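Local coordinates for protein putative glycosyltransferase (GalT1) (Streptococcus parasanguinis, PDB 4PHR) that probably transfers a sugar from a UDP-linked donor, its N-terminal GT-D-fold domain binding UDP together with manganese, at residues L148-G153 with L202-P207. Numbering follows the deposited sequence.
With UDP (uridine-5'-diphosphate), chain B.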
ATOM      1  N   LEU A 148      -6.931  15.905  -3.685  1.00 13.97           N
ATOM      2  CA  LEU A 148      -6.421  14.562  -3.927  1.00 12.38           C
ATOM      3  C   LEU A 148      -6.674  14.069  -5.336  1.00 12.85           C
ATOM      4  O   LEU A 148      -7.724  14.348  -5.924  1.00 13.45           O
ATOM      5  CB  LEU A 148      -7.071  13.564  -2.968  1.00 14.39           C
ATOM      6  CG  LEU A 148      -6.851  13.806  -1.480  1.00 14.79           C
ATOM      7  CD1 LEU A 148      -7.591  12.760  -0.652  1.00 15.27           C
ATOM      8  CD2 LEU A 148      -5.360  13.821  -1.184  1.00 18.58           C
ATOM      9  N   LEU A 149      -5.713  13.311  -5.857  1.00 12.12           N
ATOM     10  CA  LEU A 149      -5.950  12.454  -7.005  1.00 11.53           C
ATOM     11  C   LEU A 149      -5.749  11.028  -6.513  1.00 12.64           C
ATOM     12  O   LEU A 149      -4.651  10.665  -6.099  1.00 13.34           O
ATOM     13  CB  LEU A 149      -4.973  12.772  -8.139  1.00 15.41           C
ATOM     14  CG  LEU A 149      -5.075  11.878  -9.379  1.00 15.11           C
ATOM     15  CD1 LEU A 149      -6.466  11.957  -9.999  1.00 16.51           C
ATOM     16  CD2 LEU A 149      -4.013  12.259 -10.400  1.00 19.17           C
ATOM     17  N   ILE A 150      -6.817  10.242  -6.513  1.00 11.26           N
ATOM     18  CA  ILE A 150      -6.738   8.857  -6.075  1.00 10.29           C
ATOM     19  C   ILE A 150      -6.735   7.963  -7.296  1.00 10.94           C
ATOM     20  O   ILE A 150      -7.642   8.039  -8.129  1.00 12.09           O
ATOM     21  CB  ILE A 150      -7.923   8.483  -5.152  1.00 11.71           C
ATOM     22  CG1 ILE A 150      -7.896   9.324  -3.867  1.00 13.09           C
ATOM     23  CG2 ILE A 150      -7.932   6.980  -4.868  1.00 13.29           C
ATOM     24  CD1 ILE A 150      -9.067   9.060  -2.950  1.00 15.38           C
ATOM     25  N   VAL A 151      -5.696   7.145  -7.413  1.00 10.09           N
ATOM     26  CA  VAL A 151      -5.566   6.206  -8.518  1.00 11.13           C
ATOM     27  C   VAL A 151      -5.776   4.832  -7.908  1.00 10.45           C
ATOM     28  O   VAL A 151      -4.989   4.402  -7.073  1.00 11.15           O
ATOM     29  CB  VAL A 151      -4.169   6.306  -9.181  1.00 11.75           C
ATOM     30  CG1 VAL A 151      -4.068   5.368 -10.390  1.00 14.65           C
ATOM     31  CG2 VAL A 151      -3.877   7.752  -9.594  1.00 13.88           C
ATOM     32  N   GLU A 152      -6.864   4.167  -8.290  1.00 10.28           N
ATOM     33  CA  GLU A 152      -7.270   2.925  -7.644  1.00 10.23           C
ATOM     34  C   GLU A 152      -8.044   2.081  -8.646  1.00 10.53           C
ATOM     35  O   GLU A 152      -8.362   2.546  -9.750  1.00 11.51           O
ATOM     36  CB  GLU A 152      -8.144   3.217  -6.424  1.00 11.91           C
ATOM     37  CG  GLU A 152      -9.443   3.927  -6.786  1.00 12.80           C
ATOM     38  CD  GLU A 152     -10.374   4.165  -5.613  1.00 13.89           C
ATOM     39  OE1 GLU A 152      -9.993   3.851  -4.459  1.00 14.99           O
ATOM     40  OE2 GLU A 152     -11.500   4.665  -5.855  1.00 16.49           O
ATOM     41  N   GLY A 153      -8.349   0.849  -8.262  1.00 10.74           N
ATOM     42  CA  GLY A 153      -9.088  -0.044  -9.128  1.00 10.35           C
ATOM     43  C   GLY A 153     -10.582   0.142  -9.014  1.00 10.56           C
ATOM     44  O   GLY A 153     -11.081   0.799  -8.093  1.00 11.82           O
ATOM     45  N   LEU A 202      -2.644   9.680  -4.279  1.00 11.59           N
ATOM     46  CA  LEU A 202      -2.731   8.486  -3.441  1.00 10.07           C
ATOM     47  C   LEU A 202      -2.998   7.325  -4.373  1.00 10.69           C
ATOM     48  O   LEU A 202      -3.852   7.426  -5.255  1.00 12.28           O
ATOM     49  CB  LEU A 202      -3.886   8.595  -2.442  1.00 12.20           C
ATOM     50  CG  LEU A 202      -3.892   9.826  -1.525  1.00 12.68           C
ATOM     51  CD1 LEU A 202      -5.066   9.765  -0.544  1.00 15.36           C
ATOM     52  CD2 LEU A 202      -2.564   9.978  -0.792  1.00 13.98           C
ATOM     53  N   VAL A 203      -2.271   6.226  -4.195  1.00  9.75           N
ATOM     54  CA  VAL A 203      -2.385   5.115  -5.125  1.00 10.30           C
ATOM     55  C   VAL A 203      -2.714   3.827  -4.377  1.00  9.01           C
ATOM     56  O   VAL A 203      -2.029   3.471  -3.417  1.00 10.88           O
ATOM     57  CB  VAL A 203      -1.080   4.922  -5.935  1.00 11.99           C
ATOM     58  CG1 VAL A 203      -1.307   3.917  -7.053  1.00 12.68           C
ATOM     59  CG2 VAL A 203      -0.596   6.256  -6.492  1.00 12.83           C
ATOM     60  N   MET A 204      -3.755   3.132  -4.842  1.00  9.42           N
ATOM     61  CA  MET A 204      -4.190   1.864  -4.266  1.00  9.59           C
ATOM     62  C   MET A 204      -4.330   0.897  -5.437  1.00  8.61           C
ATOM     63  O   MET A 204      -5.399   0.778  -6.035  1.00  9.64           O
ATOM     64  CB  MET A 204      -5.518   2.017  -3.508  1.00 10.25           C
ATOM     65  CG  MET A 204      -5.462   2.985  -2.321  1.00 10.55           C
ATOM     66  SD  MET A 204      -5.462   4.735  -2.816  1.00 13.03           S
ATOM     67  CE  MET A 204      -6.239   5.510  -1.402  1.00 14.49           C
ATOM     68  N   LEU A 205      -3.235   0.223  -5.786  1.00  9.64           N
ATOM     69  CA  LEU A 205      -3.187  -0.458  -7.074  1.00 10.21           C
ATOM     70  C   LEU A 205      -2.162  -1.593  -7.116  1.00  9.93           C
ATOM     71  O   LEU A 205      -1.531  -1.834  -8.143  1.00 12.13           O
ATOM     72  CB  LEU A 205      -2.943   0.550  -8.216  1.00 11.98           C
ATOM     73  CG  LEU A 205      -3.540   0.166  -9.575  1.00 13.82           C
ATOM     74  CD1 LEU A 205      -5.067   0.287  -9.569  1.00 12.74           C
ATOM     75  CD2 LEU A 205      -2.940   1.020 -10.690  1.00 16.34           C
ATOM     76  N   GLY A 206      -2.020  -2.308  -6.008  1.00  9.93           N
ATOM     77  CA  GLY A 206      -1.166  -3.479  -5.996  1.00 10.63           C
ATOM     78  C   GLY A 206       0.240  -3.181  -6.485  1.00 10.12           C
ATOM     79  O   GLY A 206       0.782  -2.107  -6.194  1.00 12.54           O
ATOM     80  N   PRO A 207       0.862  -4.135  -7.208  1.00  9.63           N
ATOM     81  CA  PRO A 207       2.256  -3.926  -7.624  1.00 11.48           C
ATOM     82  C   PRO A 207       2.417  -2.770  -8.604  1.00 10.95           C
ATOM     83  O   PRO A 207       3.471  -2.118  -8.627  1.00 11.02           O
ATOM     84  CB  PRO A 207       2.638  -5.255  -8.292  1.00 15.24           C
ATOM     85  CG  PRO A 207       1.346  -5.909  -8.605  1.00 20.65           C
ATOM     86  CD  PRO A 207       0.366  -5.473  -7.567  1.00 12.71           C
TER
HETATM   87  N1  UDP B 301      -5.585  -3.336  -7.024  1.00 10.07           N
HETATM   88  C2  UDP B 301      -6.189  -2.925  -8.187  1.00 10.76           C
HETATM   89  N3  UDP B 301      -5.730  -3.388  -9.397  1.00 10.41           N
HETATM   90  C4  UDP B 301      -4.665  -4.255  -9.456  1.00 10.94           C
HETATM   91  C5  UDP B 301      -4.046  -4.672  -8.279  1.00 10.90           C
HETATM   92  C6  UDP B 301      -4.624  -4.305  -7.069  1.00 10.42           C
HETATM   93  O2  UDP B 301      -7.157  -2.166  -8.155  1.00 12.09           O
HETATM   94  O4  UDP B 301      -4.272  -4.620 -10.570  1.00 12.91           O
HETATM   95  C1' UDP B 301      -6.043  -2.763  -5.750  1.00 10.22           C
HETATM   96  C2' UDP B 301      -6.889  -3.590  -4.820  1.00 10.86           C
HETATM   97  O2' UDP B 301      -8.240  -3.577  -5.231  1.00 13.09           O
HETATM   98  C3' UDP B 301      -6.680  -2.849  -3.517  1.00 10.92           C
HETATM   99  C4' UDP B 301      -5.241  -2.373  -3.625  1.00 10.86           C
HETATM  100  O4' UDP B 301      -4.873  -2.497  -5.002  1.00  9.51           O
HETATM  101  O3' UDP B 301      -7.524  -1.720  -3.463  1.00 12.99           O
HETATM  102  C5' UDP B 301      -4.303  -3.185  -2.742  1.00  9.99           C
HETATM  103  O5' UDP B 301      -2.972  -2.734  -2.958  1.00  9.73           O
HETATM  104  PA  UDP B 301      -1.710  -3.400  -2.212  1.00  8.83           P
HETATM  105  O1A UDP B 301      -1.545  -4.793  -2.669  1.00 12.18           O
HETATM  106  O2A UDP B 301      -0.566  -2.488  -2.453  1.00 10.56           O
HETATM  107  O3A UDP B 301      -2.207  -3.392  -0.670  1.00  9.39           O
HETATM  108  PB  UDP B 301      -1.467  -3.748   0.738  1.00  8.65           P
HETATM  109  O1B UDP B 301      -2.010  -5.075   1.150  1.00 11.59           O
HETATM  110  O2B UDP B 301      -1.911  -2.661   1.642  1.00 10.30           O
HETATM  111  O3B UDP B 301       0.013  -3.794   0.514  1.00 10.49           O
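Met204 sets CG anti to its carbonyl carbon (chi1 -61°) and bends at chi2 (76°), which swings SD back along the sheet to cross Ile150 obliquely, 3.9 Å from Ile150 CG2. Leu202 and Leu148, both with CG anti to the carbonyl carbon, cross obliquely on the same face, Leu202 CD1 lying against both methyls of Leu148, nearest to CD1. Leu205 places CG anti to the backbone N, and its CD1 lies 3.6 Å from Gly153 N and 3.5 Å from UDP O2, wedged between strand end and uracil. The two strands run parallel. Leu202 is gripped at both ends of its residue: its N donates to Leu149 O in the carbonyl plane, and its O takes Val151 N at 2.9 Å, nearly along the C=O axis. Met204 N then reaches Val151 O at 2.8 Å, almost straight (170°). Beyond this the chains part at the nucleotide, as is common at the C-terminal edge of parallel alpha/beta sheets. Gly153 CA sits 3.0 Å from UDP O2, where a side chain would collide with the base, and Gly206 N donates to UDP O5' (3.2 Å). The buried carboxylate of Glu152 is held by a salt bridge to Arg173 and a hydrogen bond to Ser158. Strands 147-153 and 200-204 are adjacent in a five-stranded parallel sheet, with strand 170-176 flanking the former and 223-225 the latter; helices 185-195 and 206-218 pack on the face bearing Val151 and Val203.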